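Local coordinates for protein putative endo-1,4-beta-xylanase (Bacteroides thetaiotaomicron VPI-5482, PDB 5MSX) that probably hydrolyses O-glycosidic bonds in plant pectin as a family 43 glycoside hydrolase, consistent with an arabinofuranosidase that carries a calcium-binding F5/8 type C domain, at residues R391-V397 with I453-Y459; I325-S331 with P377-L383; G151-A155 with Y198-P202. One frame throughout, in Å; residues are numbered along the deposited sequence.

Interaction 1 of 3, residues R391-V397 with I453-Y459. With CA (calcium ion), chain T; EDO (1,2-ethanediol), chain B.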
loop_
_atom_site.group_PDB
_atom_site.type_symbol
_atom_site.label_atom_id
_atom_site.label_comp_id
_atom_site.label_asym_id
_atom_site.label_seq_id
_atom_site.Cartn_x
_atom_site.Cartn_y
_atom_site.Cartn_z
ATOM N N ARG C 391 24.074 38.071 9.886
ATOM C CA ARG C 391 24.616 36.726 10.059
ATOM C C ARG C 391 25.608 36.307 8.972
ATOM O O ARG C 391 25.754 36.970 7.931
ATOM C CB ARG C 391 23.474 35.696 10.152
ATOM C CG ARG C 391 22.688 35.535 8.865
ATOM C CD ARG C 391 21.599 34.473 8.991
ATOM N NE ARG C 391 20.979 34.221 7.695
ATOM C CZ ARG C 391 20.161 35.062 7.057
ATOM N NH1 ARG C 391 19.813 36.231 7.582
ATOM N NH2 ARG C 391 19.680 34.732 5.863
ATOM N N SER C 392 26.261 35.182 9.260
ATOM C CA SER C 392 27.208 34.541 8.384
ATOM C C SER C 392 26.720 33.125 8.069
ATOM O O SER C 392 26.175 32.434 8.932
ATOM C CB SER C 392 28.594 34.517 9.048
ATOM O OG SER C 392 29.258 33.272 8.916
ATOM N N GLU C 393 26.923 32.713 6.824
ATOM C CA GLU C 393 26.587 31.359 6.385
ATOM C C GLU C 393 27.785 30.802 5.623
ATOM O O GLU C 393 28.195 31.363 4.597
ATOM C CB GLU C 393 25.317 31.390 5.529
ATOM C CG GLU C 393 24.172 32.108 6.231
ATOM C CD GLU C 393 22.788 31.798 5.671
ATOM O OE1 GLU C 393 22.668 31.433 4.476
ATOM O OE2 GLU C 393 21.818 31.957 6.439
ATOM N N ILE C 394 28.335 29.717 6.147
ATOM C CA ILE C 394 29.547 29.120 5.632
ATOM C C ILE C 394 29.293 27.739 5.055
ATOM O O ILE C 394 28.875 26.812 5.759
ATOM C CB ILE C 394 30.631 28.955 6.718
ATOM C CG1 ILE C 394 30.925 30.296 7.396
ATOM C CG2 ILE C 394 31.908 28.388 6.101
ATOM C CD1 ILE C 394 31.727 30.144 8.676
ATOM N N TYR C 395 29.644 27.595 3.783
ATOM C CA TYR C 395 29.586 26.309 3.112
ATOM C C TYR C 395 30.995 25.773 3.003
ATOM O O TYR C 395 31.725 26.157 2.093
ATOM C CB TYR C 395 28.986 26.507 1.729
ATOM C CG TYR C 395 27.537 26.913 1.725
ATOM C CD1 TYR C 395 27.154 28.249 1.772
ATOM C CD2 TYR C 395 26.538 25.945 1.642
ATOM C CE1 TYR C 395 25.803 28.608 1.763
ATOM C CE2 TYR C 395 25.195 26.292 1.612
ATOM C CZ TYR C 395 24.838 27.610 1.672
ATOM O OH TYR C 395 23.510 27.901 1.648
ATOM N N PHE C 396 31.392 24.914 3.930
ATOM C CA PHE C 396 32.729 24.321 3.899
ATOM C C PHE C 396 32.847 23.222 2.858
ATOM O O PHE C 396 31.851 22.597 2.439
ATOM C CB PHE C 396 33.166 23.738 5.265
ATOM C CG PHE C 396 33.303 24.766 6.377
ATOM C CD1 PHE C 396 34.473 25.538 6.505
ATOM C CD2 PHE C 396 32.275 24.956 7.325
ATOM C CE1 PHE C 396 34.602 26.484 7.534
ATOM C CE2 PHE C 396 32.411 25.890 8.361
ATOM C CZ PHE C 396 33.569 26.656 8.453
ATOM N N VAL C 397 34.092 22.947 2.501
ATOM C CA VAL C 397 34.451 21.822 1.642
ATOM C C VAL C 397 34.404 20.505 2.445
ATOM O O VAL C 397 34.812 20.466 3.615
ATOM C CB VAL C 397 35.867 22.043 1.033
ATOM C CG1 VAL C 397 36.344 20.796 0.314
ATOM C CG2 VAL C 397 35.855 23.236 0.103
ATOM N N ILE C 453 36.558 26.387 1.810
ATOM C CA ILE C 453 35.243 26.983 1.704
ATOM C C ILE C 453 34.841 27.156 0.220
ATOM O O ILE C 453 35.544 27.855 -0.563
ATOM C CB ILE C 453 35.216 28.378 2.390
ATOM C CG1 ILE C 453 35.617 28.282 3.874
ATOM C CG2 ILE C 453 33.838 29.004 2.275
ATOM C CD1 ILE C 453 35.502 29.603 4.623
ATOM N N TRP C 454 33.705 26.540 -0.143
ATOM C CA TRP C 454 33.005 26.812 -1.421
ATOM C C TRP C 454 32.362 28.202 -1.472
ATOM O O TRP C 454 32.531 28.949 -2.443
ATOM C CB TRP C 454 31.898 25.774 -1.659
ATOM C CG TRP C 454 32.321 24.358 -1.813
ATOM C CD1 TRP C 454 32.182 23.368 -0.905
ATOM C CD2 TRP C 454 32.935 23.764 -2.969
ATOM N NE1 TRP C 454 32.661 22.182 -1.408
ATOM C CE2 TRP C 454 33.154 22.400 -2.667
ATOM C CE3 TRP C 454 33.350 24.262 -4.218
ATOM C CZ2 TRP C 454 33.760 21.515 -3.576
ATOM C CZ3 TRP C 454 33.953 23.406 -5.105
ATOM C CH2 TRP C 454 34.130 22.035 -4.795
ATOM N N GLU C 455 31.587 28.537 -0.441
ATOM C CA GLU C 455 30.846 29.808 -0.391
ATOM C C GLU C 455 30.701 30.301 1.036
ATOM O O GLU C 455 30.438 29.511 1.941
ATOM C CB GLU C 455 29.442 29.709 -1.034
ATOM C CG GLU C 455 29.411 29.863 -2.558
ATOM C CD GLU C 455 30.104 31.145 -3.026
ATOM O OE1 GLU C 455 29.711 32.229 -2.550
ATOM O OE2 GLU C 455 31.065 31.079 -3.833
ATOM N N TRP C 456 30.859 31.610 1.222
ATOM C CA TRP C 456 30.741 32.236 2.535
ATOM C C TRP C 456 29.898 33.463 2.315
ATOM O O TRP C 456 30.341 34.435 1.698
ATOM C CB TRP C 456 32.114 32.574 3.116
ATOM C CG TRP C 456 32.134 33.231 4.488
ATOM C CD1 TRP C 456 31.116 33.286 5.403
ATOM C CD2 TRP C 456 33.252 33.896 5.099
ATOM N NE1 TRP C 456 31.523 33.973 6.529
ATOM C CE2 TRP C 456 32.830 34.351 6.369
ATOM C CE3 TRP C 456 34.565 34.166 4.687
ATOM C CZ2 TRP C 456 33.683 35.046 7.243
ATOM C CZ3 TRP C 456 35.410 34.855 5.553
ATOM C CH2 TRP C 456 34.963 35.291 6.816
ATOM N N ASN C 457 28.659 33.384 2.773
ATOM C CA ASN C 457 27.682 34.456 2.551
ATOM C C ASN C 457 27.476 35.201 3.858
ATOM O O ASN C 457 27.291 34.583 4.916
ATOM C CB ASN C 457 26.358 33.888 2.059
ATOM C CG ASN C 457 26.487 33.188 0.717
ATOM O OD1 ASN C 457 27.279 33.560 -0.122
ATOM N ND2 ASN C 457 25.709 32.166 0.531
ATOM N N ILE C 458 27.537 36.518 3.753
ATOM C CA ILE C 458 27.420 37.429 4.880
ATOM C C ILE C 458 26.200 38.291 4.609
ATOM O O ILE C 458 26.075 38.863 3.537
ATOM C CB ILE C 458 28.690 38.287 4.999
ATOM C CG1 ILE C 458 29.858 37.381 5.422
ATOM C CG2 ILE C 458 28.478 39.442 5.971
ATOM C CD1 ILE C 458 31.191 38.078 5.631
ATOM N N TYR C 459 25.295 38.349 5.577
ATOM C CA TYR C 459 24.071 39.123 5.457
ATOM C C TYR C 459 24.012 40.143 6.604
ATOM O O TYR C 459 23.354 41.162 6.466
ATOM C CB TYR C 459 22.838 38.205 5.524
ATOM C CG TYR C 459 22.803 37.076 4.507
ATOM C CD1 TYR C 459 22.255 37.267 3.239
ATOM C CD2 TYR C 459 23.305 35.807 4.822
ATOM C CE1 TYR C 459 22.211 36.233 2.304
ATOM C CE2 TYR C 459 23.271 34.765 3.894
ATOM C CZ TYR C 459 22.718 34.980 2.639
ATOM O OH TYR C 459 22.689 33.946 1.727
HETATM CA CA CA T . 33.082 29.712 -4.671
HETATM C C1 EDO B . 29.920 22.433 5.805
HETATM O O1 EDO B . 29.460 23.772 5.621
HETATM C C2 EDO B . 30.250 21.984 7.236
HETATM O O2 EDO B . 30.659 20.627 7.465
#
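Arg391 and Tyr459 meet at one end of an antiparallel strand pair, the guanidinium lying nearly flat on the phenol ring with the planes 12° apart. The cation-pi contact is off-centre: Arg391 CZ is 4.5 Å from the ring centroid, and NH2 lies toward the rim. Glu393 helps to hold this placement, since Arg391 NE gives its OE2 a nearly straight hydrogen bond of 2.7 Å within a salt bridge, in the guanidinium plane but from above the carboxylate plane. The extended chain of Glu393 also brings OE1 to 3.4 Å from Tyr459 CE2.

The backbones pair through Arg391 O with Tyr459 N and through the reciprocal bonds of Glu393 and Asn457. Tyr395 N bonds Glu455 O, but Tyr395 O receives only weak bonds from the amides of Trp454 and Glu455, as both residues face it in a classic beta bulge.

Ser392, Ile394, Trp456 and Ile458 point to the opposite face from Glu393, Tyr395, Glu455 and Asn457. Ile394 CG1 lies 3.6 Å from Trp456 CD1, the two side chains pointing the same way, while the indole NE1 makes a weak bond to Ser392 OG. Separately, beyond the bulge, Val397 CG2 sits over the five-membered ring of Trp454, 3.8 Å from its centroid, a CH-pi contact that beta-branched valine makes with one of its methyls.

The chain turns a corner at Trp454, and there Trp454 O, at 2.4 Å, and Glu455 OE2 both bind calcium. Phe357, Asp360, Ala362 and Ser365 complete the site, a calcium site in an F5/8 type C beta-sandwich.

Interaction 2 of 3, residues I325-S331 with P377-L383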
loop_
_atom_site.group_PDB
_atom_site.type_symbol
_atom_site.label_atom_id
_atom_site.label_comp_id
_atom_site.label_asym_id
_atom_site.label_seq_id
_atom_site.Cartn_x
_atom_site.Cartn_y
_atom_site.Cartn_z
ATOM N N ILE C 325 31.415 42.073 -0.110
ATOM C CA ILE C 325 32.732 41.932 0.511
ATOM C C ILE C 325 33.770 42.665 -0.347
ATOM O O ILE C 325 33.743 42.572 -1.575
ATOM C CB ILE C 325 33.083 40.444 0.736
ATOM C CG1 ILE C 325 32.133 39.864 1.790
ATOM C CG2 ILE C 325 34.535 40.278 1.182
ATOM C CD1 ILE C 325 32.265 38.373 2.021
ATOM N N ASP C 326 34.663 43.420 0.299
ATOM C CA ASP C 326 35.634 44.260 -0.420
ATOM C C ASP C 326 36.939 43.543 -0.780
ATOM O O ASP C 326 37.429 43.690 -1.891
ATOM C CB ASP C 326 35.966 45.512 0.385
ATOM C CG ASP C 326 36.753 46.514 -0.425
ATOM O OD1 ASP C 326 36.170 47.091 -1.367
ATOM O OD2 ASP C 326 37.957 46.709 -0.135
ATOM N N THR C 327 37.523 42.842 0.191
ATOM C CA THR C 327 38.672 41.963 -0.026
ATOM C C THR C 327 38.647 40.783 0.957
ATOM O O THR C 327 37.967 40.814 1.999
ATOM C CB THR C 327 40.032 42.679 0.142
ATOM O OG1 THR C 327 40.098 43.280 1.435
ATOM C CG2 THR C 327 40.268 43.745 -0.922
ATOM N N VAL C 328 39.399 39.748 0.602
ATOM C CA VAL C 328 39.579 38.573 1.434
ATOM C C VAL C 328 41.038 38.177 1.379
ATOM O O VAL C 328 41.729 38.523 0.439
ATOM C CB VAL C 328 38.731 37.362 0.963
ATOM C CG1 VAL C 328 37.290 37.516 1.381
ATOM C CG2 VAL C 328 38.802 37.185 -0.547
ATOM N N TYR C 329 41.492 37.458 2.392
ATOM C CA TYR C 329 42.857 36.931 2.442
ATOM C C TYR C 329 42.879 35.848 3.488
ATOM O O TYR C 329 41.979 35.782 4.308
ATOM C CB TYR C 329 43.905 38.023 2.737
ATOM C CG TYR C 329 43.666 38.840 3.996
ATOM C CD1 TYR C 329 44.124 38.396 5.244
ATOM C CD2 TYR C 329 42.990 40.058 3.937
ATOM C CE1 TYR C 329 43.908 39.152 6.398
ATOM C CE2 TYR C 329 42.764 40.809 5.084
ATOM C CZ TYR C 329 43.227 40.354 6.305
ATOM O OH TYR C 329 43.004 41.106 7.426
ATOM N N ALA C 330 43.888 34.988 3.445
ATOM C CA ALA C 330 43.907 33.795 4.276
ATOM C C ALA C 330 45.294 33.478 4.795
ATOM O O ALA C 330 46.247 34.104 4.408
ATOM C CB ALA C 330 43.364 32.613 3.480
ATOM N N SER C 331 45.372 32.496 5.683
ATOM C CA SER C 331 46.630 31.999 6.225
ATOM C C SER C 331 47.512 31.301 5.201
ATOM O O SER C 331 48.726 31.326 5.319
ATOM C CB SER C 331 46.349 31.028 7.373
ATOM O OG SER C 331 45.647 29.872 6.950
ATOM N N PRO C 377 44.158 26.963 10.335
ATOM C CA PRO C 377 44.064 27.737 9.099
ATOM C C PRO C 377 42.953 28.753 9.240
ATOM O O PRO C 377 41.974 28.490 9.941
ATOM C CB PRO C 377 43.712 26.687 8.034
ATOM C CG PRO C 377 43.295 25.465 8.770
ATOM C CD PRO C 377 43.987 25.519 10.096
ATOM N N TRP C 378 43.099 29.910 8.610
ATOM C CA TRP C 378 42.091 30.938 8.743
ATOM C C TRP C 378 41.937 31.761 7.484
ATOM O O TRP C 378 42.829 31.808 6.629
ATOM C CB TRP C 378 42.387 31.833 9.958
ATOM C CG TRP C 378 43.755 32.462 9.937
ATOM C CD1 TRP C 378 44.852 32.049 10.634
ATOM C CD2 TRP C 378 44.162 33.610 9.178
ATOM N NE1 TRP C 378 45.913 32.867 10.357
ATOM C CE2 TRP C 378 45.520 33.838 9.472
ATOM C CE3 TRP C 378 43.507 34.472 8.283
ATOM C CZ2 TRP C 378 46.252 34.888 8.889
ATOM C CZ3 TRP C 378 44.225 35.509 7.701
ATOM C CH2 TRP C 378 45.593 35.704 8.001
ATOM N N ILE C 379 40.779 32.408 7.390
ATOM C CA ILE C 379 40.442 33.314 6.294
ATOM C C ILE C 379 39.721 34.515 6.893
ATOM O O ILE C 379 39.015 34.370 7.885
ATOM C CB ILE C 379 39.578 32.578 5.216
ATOM C CG1 ILE C 379 39.238 33.502 4.047
ATOM C CG2 ILE C 379 38.318 31.957 5.818
ATOM C CD1 ILE C 379 38.826 32.764 2.773
ATOM N N VAL C 380 39.883 35.675 6.270
ATOM C CA VAL C 380 39.328 36.929 6.752
ATOM C C VAL C 380 38.564 37.611 5.637
ATOM O O VAL C 380 39.112 37.827 4.570
ATOM C CB VAL C 380 40.467 37.902 7.180
ATOM C CG1 VAL C 380 40.002 39.364 7.231
ATOM C CG2 VAL C 380 41.071 37.491 8.514
ATOM N N ALA C 381 37.334 38.015 5.917
ATOM C CA ALA C 381 36.595 38.861 5.026
ATOM C C ALA C 381 36.667 40.303 5.539
ATOM O O ALA C 381 36.447 40.548 6.732
ATOM C CB ALA C 381 35.155 38.401 4.948
ATOM N N ASP C 382 36.973 41.227 4.621
ATOM C CA ASP C 382 37.032 42.655 4.871
ATOM C C ASP C 382 35.903 43.357 4.123
ATOM O O ASP C 382 35.999 43.623 2.912
ATOM C CB ASP C 382 38.393 43.229 4.418
ATOM C CG ASP C 382 38.558 44.741 4.723
ATOM O OD1 ASP C 382 37.658 45.402 5.273
ATOM O OD2 ASP C 382 39.619 45.275 4.411
ATOM N N LEU C 383 34.852 43.694 4.867
ATOM C CA LEU C 383 33.832 44.629 4.375
ATOM C C LEU C 383 34.526 45.997 4.208
ATOM O O LEU C 383 35.475 46.297 4.921
ATOM C CB LEU C 383 32.659 44.704 5.356
ATOM C CG LEU C 383 32.061 43.351 5.756
ATOM C CD1 LEU C 383 31.077 43.524 6.898
ATOM C CD2 LEU C 383 31.420 42.655 4.560
#
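Ala330 and Ile379 meet with their CA atoms 4.0 Å apart, a close approach that suits alanine, on the inward side of an antiparallel strand pair of the F5/8 type C beta-sandwich. Val328 and Ala381 share that side, and Trp456 and Ile458 pack against Ala381. Ile325 reaches in from the strand's end, its CD1 4.1 Å from Ala381 CB and its CG1 near Leu383 CD2.

Tyr329 and Val380 point to the other side, Val380 CB over the ring, 4.0 Å from its centroid. Trp378 CG stands between its own backbone N and carbonyl carbon (chi1 56°), which turns the indole back over Ala330 and Ser331. Ser331 CB thus lies over its five-membered ring, 3.5 Å from the centroid, and Tyr329 CD1 meets the indole edge.

Paired backbone bonds join Tyr329 to Val380. Farther along, Asp326 and Thr327 both face Asp382 in a classic beta bulge: Asp382 O accepts from both amides, Thr327 N arriving in plane on a lone pair and Asp326 N tilted 26° from that plane. The Asp382 carboxylate is bridged to Arg440. At the opposite end Ser331 OG, which also bonds Asp373, accepts a hydrogen bond of 3.0 Å from Trp378 N.

Interaction 3 of 3, residues G151-A155 with Y198-P202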
loop_
_atom_site.group_PDB
_atom_site.type_symbol
_atom_site.label_atom_id
_atom_site.label_comp_id
_atom_site.label_asym_id
_atom_site.label_seq_id
_atom_site.Cartn_x
_atom_site.Cartn_y
_atom_site.Cartn_z
ATOM N N GLY C 151 22.813 -8.870 -8.273
ATOM C CA GLY C 151 23.648 -7.755 -8.685
ATOM C C GLY C 151 22.884 -6.807 -9.600
ATOM O O GLY C 151 22.053 -7.221 -10.380
ATOM N N GLY C 152 23.213 -5.528 -9.495
ATOM C CA GLY C 152 22.615 -4.474 -10.329
ATOM C C GLY C 152 22.697 -3.176 -9.556
ATOM O O GLY C 152 22.746 -3.191 -8.337
ATOM N N ILE C 153 22.736 -2.055 -10.266
ATOM C CA ILE C 153 22.867 -0.752 -9.630
ATOM C C ILE C 153 21.942 0.299 -10.269
ATOM O O ILE C 153 21.382 0.079 -11.340
ATOM C CB ILE C 153 24.318 -0.224 -9.773
ATOM C CG1 ILE C 153 24.653 -0.007 -11.257
ATOM C CG2 ILE C 153 25.311 -1.205 -9.139
ATOM C CD1 ILE C 153 26.005 0.616 -11.483
ATOM N N ASP C 154 21.873 1.466 -9.618
ATOM C CA ASP C 154 21.269 2.671 -10.191
ATOM C C ASP C 154 19.768 2.538 -10.402
ATOM O O ASP C 154 19.303 2.663 -11.530
ATOM C CB ASP C 154 21.939 3.049 -11.539
ATOM C CG ASP C 154 23.405 3.431 -11.394
ATOM O OD1 ASP C 154 23.904 3.476 -10.255
ATOM O OD2 ASP C 154 24.027 3.776 -12.443
ATOM N N ALA C 155 19.018 2.288 -9.326
ATOM C CA ALA C 155 17.555 2.112 -9.450
ATOM C C ALA C 155 16.855 3.422 -9.807
ATOM O O ALA C 155 17.220 4.487 -9.318
ATOM C CB ALA C 155 16.942 1.561 -8.188
ATOM N N TYR C 198 27.999 -0.711 -22.600
ATOM C CA TYR C 198 27.670 -0.642 -21.189
ATOM C C TYR C 198 26.869 0.625 -20.832
ATOM O O TYR C 198 27.289 1.760 -21.137
ATOM C CB TYR C 198 28.934 -0.678 -20.324
ATOM C CG TYR C 198 28.602 -0.511 -18.865
ATOM C CD1 TYR C 198 27.907 -1.493 -18.181
ATOM C CD2 TYR C 198 28.919 0.672 -18.182
ATOM C CE1 TYR C 198 27.549 -1.333 -16.848
ATOM C CE2 TYR C 198 28.561 0.844 -16.853
ATOM C CZ TYR C 198 27.891 -0.164 -16.189
ATOM O OH TYR C 198 27.554 0.020 -14.872
ATOM N N SER C 199 25.755 0.430 -20.120
ATOM C CA SER C 199 24.870 1.526 -19.737
ATOM C C SER C 199 24.453 1.479 -18.284
ATOM O O SER C 199 24.249 0.387 -17.684
ATOM C CB SER C 199 23.608 1.490 -20.608
ATOM O OG SER C 199 22.654 2.441 -20.142
ATOM N N GLU C 200 24.302 2.667 -17.709
ATOM C CA GLU C 200 23.841 2.791 -16.319
ATOM C C GLU C 200 22.984 4.047 -16.160
ATOM O O GLU C 200 22.523 4.598 -17.148
ATOM C CB GLU C 200 25.050 2.751 -15.375
ATOM C CG GLU C 200 26.019 3.916 -15.470
ATOM C CD GLU C 200 27.319 3.697 -14.654
ATOM O OE1 GLU C 200 27.451 2.641 -13.983
ATOM O OE2 GLU C 200 28.210 4.583 -14.664
ATOM N N GLY C 201 22.739 4.471 -14.931
ATOM C CA GLY C 201 22.010 5.717 -14.678
ATOM C C GLY C 201 20.710 5.931 -15.447
ATOM O O GLY C 201 20.481 7.021 -15.958
ATOM N N PRO C 202 19.841 4.914 -15.507
ATOM C CA PRO C 202 18.569 5.132 -16.239
ATOM C C PRO C 202 17.721 6.282 -15.657
ATOM O O PRO C 202 17.713 6.501 -14.472
ATOM C CB PRO C 202 17.839 3.792 -16.091
ATOM C CG PRO C 202 18.487 3.112 -14.922
ATOM C CD PRO C 202 19.911 3.570 -14.895
HETATM O O HOH W 1 19.261 5.697 -12.140
#
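Asp154 reaches across to Gly201, its OD2 accepting the glycine amide at 2.9 Å from the anti side of the carboxylate, in the central pocket of a family 43 five-bladed beta-propeller, the probable catalytic centre. Glu200 is the predicted proton donor and Asp154 the predicted modulator of its pKa and orientation. The two carboxylates are close, Asp154 OD2 lying 3.9 Å from Glu200 OE1, with their planes 51° apart. That same OD2 is also 3.3 Å from Glu200 CB, at the root of the side chain it is thought to orient.

Glu200 CG stands between its backbone N and carbonyl carbon, chi1 66°, and beyond it the chain runs extended toward Ile153. Ile153 CD1 touches OE1 at 3.5 Å, an apolar tip beside the acid. Tyr198 OH donates a 2.8 Å hydrogen bond to OE1 from above the carboxylate plane.

In the next shell, Thr109 OG1 pairs with Asp154 N and Thr216 OG1 with Glu200 N, each tying its loop to a neighbouring part of the fold. Gly201, with positive phi and psi, turns the chain toward Pro202, whose ring lies against the Asp154 backbone carbonyl. One water donates to both Asp154 O and Pro202 O, the latter at 2.9 Å.

From the N terminus, interaction 3 closes first, joining the loop before strand 156-159 to the loop before strand 203-207 across 42 intervening residues of the glycoside hydrolase part. Interaction 2 follows, bringing strand 325-330 against strand 378-383. The chain continues into strand 386-396, where interaction 1 opens, to close on strand 452-458 at the C terminus. The three lie in series, none nested or crossed. Interactions 1 and 2 touch, with centres about 12 Å apart: Ile453 CD1 meets Ile379 CG2 at 3.9 Å, so the two strand pairs share one core. Interaction 3 lies across the chain's centre, its centre about 36 Å from that of interaction 1.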